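Local coordinates for kinesin-like protein Nod (Drosophila melanogaster, PDB 3DCB) that is required to segregate non-exchange chromosomes in meiosis, probably as a microtubule-binding, ATP-hydrolysing motor, of which this chain is the motor domain, at residues H234-I239 against L296-T301. Sequence-based numbering, arbitrary orientation.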
loop_
_atom_site.group_PDB
_atom_site.type_symbol
_atom_site.label_atom_id
_atom_site.label_comp_id
_atom_site.label_asym_id
_atom_site.label_seq_id
_atom_site.Cartn_x
_atom_site.Cartn_y
_atom_site.Cartn_z
ATOM N N HIS A 234 -1.167 20.649 1.724
ATOM C CA HIS A 234 -0.323 19.474 1.535
ATOM C C HIS A 234 -1.111 18.173 1.643
ATOM O O HIS A 234 -1.492 17.768 2.742
ATOM C CB HIS A 234 0.775 19.459 2.602
ATOM C CG HIS A 234 1.718 18.304 2.497
ATOM N ND1 HIS A 234 2.864 18.212 3.257
ATOM C CD2 HIS A 234 1.700 17.199 1.717
ATOM C CE1 HIS A 234 3.513 17.105 2.950
ATOM N NE2 HIS A 234 2.826 16.471 2.017
ATOM N N SER A 235 -1.351 17.500 0.525
ATOM C CA SER A 235 -2.065 16.231 0.597
ATOM C C SER A 235 -1.091 15.153 0.165
ATOM O O SER A 235 -0.178 15.420 -0.620
ATOM C CB SER A 235 -3.268 16.212 -0.344
ATOM O OG SER A 235 -2.833 16.139 -1.690
ATOM N N ARG A 236 -1.268 13.941 0.670
ATOM C CA ARG A 236 -0.358 12.889 0.274
ATOM C C ARG A 236 -0.986 11.523 0.065
ATOM O O ARG A 236 -2.014 11.196 0.650
ATOM C CB ARG A 236 0.804 12.800 1.274
ATOM C CG ARG A 236 0.432 12.582 2.715
ATOM C CD ARG A 236 1.554 13.063 3.653
ATOM N NE ARG A 236 1.264 14.369 4.246
ATOM C CZ ARG A 236 2.056 14.979 5.122
ATOM N NH1 ARG A 236 3.185 14.398 5.497
ATOM N NH2 ARG A 236 1.721 16.152 5.637
ATOM N N MET A 237 -0.374 10.750 -0.821
ATOM C CA MET A 237 -0.827 9.402 -1.114
ATOM C C MET A 237 0.308 8.421 -0.834
ATOM O O MET A 237 1.293 8.361 -1.578
ATOM C CB MET A 237 -1.238 9.251 -2.570
ATOM C CG MET A 237 -1.753 7.847 -2.868
ATOM S SD MET A 237 -2.318 7.649 -4.562
ATOM C CE MET A 237 -4.030 8.143 -4.421
ATOM N N ASN A 238 0.142 7.636 0.220
ATOM C CA ASN A 238 1.155 6.675 0.616
ATOM C C ASN A 238 0.943 5.292 0.012
ATOM O O ASN A 238 -0.126 4.687 0.150
ATOM C CB ASN A 238 1.184 6.547 2.141
ATOM C CG ASN A 238 1.321 7.883 2.847
ATOM O OD1 ASN A 238 2.358 8.552 2.764
ATOM N ND2 ASN A 238 0.265 8.277 3.562
ATOM N N ILE A 239 1.968 4.798 -0.667
ATOM C CA ILE A 239 1.923 3.474 -1.247
ATOM C C ILE A 239 2.826 2.640 -0.318
ATOM O O ILE A 239 4.046 2.844 -0.272
ATOM C CB ILE A 239 2.453 3.512 -2.690
ATOM C CG1 ILE A 239 1.634 4.541 -3.494
ATOM C CG2 ILE A 239 2.301 2.131 -3.358
ATOM C CD1 ILE A 239 0.177 4.200 -3.606
ATOM N N LEU A 296 3.424 7.462 9.046
ATOM C CA LEU A 296 2.144 7.811 8.420
ATOM C C LEU A 296 1.217 8.616 9.313
ATOM O O LEU A 296 0.037 8.746 9.022
ATOM C CB LEU A 296 1.403 6.539 8.020
ATOM C CG LEU A 296 2.161 5.562 7.136
ATOM C CD1 LEU A 296 1.458 4.237 7.129
ATOM C CD2 LEU A 296 2.287 6.161 5.738
ATOM N N GLN A 297 1.756 9.152 10.400
ATOM C CA GLN A 297 0.970 9.917 11.361
ATOM C C GLN A 297 0.131 11.051 10.760
ATOM O O GLN A 297 -1.033 11.217 11.135
ATOM C CB GLN A 297 1.912 10.455 12.436
ATOM C CG GLN A 297 1.245 11.247 13.545
ATOM C CD GLN A 297 2.228 11.649 14.630
ATOM O OE1 GLN A 297 3.439 11.407 14.507
ATOM N NE2 GLN A 297 1.715 12.246 15.708
ATOM N N ALA A 298 0.707 11.821 9.837
ATOM C CA ALA A 298 -0.007 12.934 9.210
ATOM C C ALA A 298 -1.098 12.456 8.246
ATOM O O ALA A 298 -1.960 13.235 7.835
ATOM C CB ALA A 298 0.972 13.832 8.466
ATOM N N SER A 299 -1.065 11.175 7.888
ATOM C CA SER A 299 -2.060 10.617 6.982
ATOM C C SER A 299 -3.144 9.848 7.733
ATOM O O SER A 299 -4.290 9.777 7.279
ATOM C CB SER A 299 -1.388 9.705 5.947
ATOM O OG SER A 299 -0.607 10.465 5.042
ATOM N N LEU A 300 -2.782 9.264 8.873
ATOM C CA LEU A 300 -3.733 8.511 9.695
ATOM C C LEU A 300 -4.445 9.495 10.616
ATOM O O LEU A 300 -4.396 9.377 11.839
ATOM C CB LEU A 300 -3.008 7.445 10.522
ATOM C CG LEU A 300 -2.239 6.393 9.717
ATOM C CD1 LEU A 300 -1.600 5.370 10.648
ATOM C CD2 LEU A 300 -3.202 5.713 8.760
ATOM N N THR A 301 -5.090 10.478 10.005
ATOM C CA THR A 301 -5.808 11.505 10.737
ATOM C C THR A 301 -7.279 11.501 10.345
ATOM O O THR A 301 -7.713 10.700 9.508
ATOM C CB THR A 301 -5.210 12.909 10.457
ATOM O OG1 THR A 301 -5.093 13.112 9.041
ATOM C CG2 THR A 301 -3.834 13.032 11.088
#
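Asn-238 and Ser-299 make the one hydrogen bond between residues 234-239, on strand 234-241, and residues 296-301, in the loop after helix 291-295: Asn-238 ND2 donates to Ser-299 OG over 2.8 Å, with an N-H...O angle of 149° and the hydroxyl oxygen almost in the amide plane. ND2 also bonds Thr-97 OG1, and Thr-225 OG1 bonds OD1, so the buried amide is gripped at both ends, which limits its rotation. A leucine in place of Asn-238 would probably leave Ser-299 and both threonines without their amide partner.

Van der Waals packing flanks this bond. Leu-296 brings its CD2 methyl against the amide carbon, 3.5 Å from Asn-238 CG. On the other flank the aliphatic part of Arg-236 passes the serine, its CG 3.3 Å from Ser-299 OG. A bend at chi3 (101°) then turns the guanidinium between His-234, whose CE1 sits over the centre of one face, and Ala-298, whose CB lies 3.5 Å above the opposite face, nearer the rim.

The contact is largely buried packing within the kinesin motor domain, a P-loop NTPase fold, where a helix-to-strand connection lies against the central sheet.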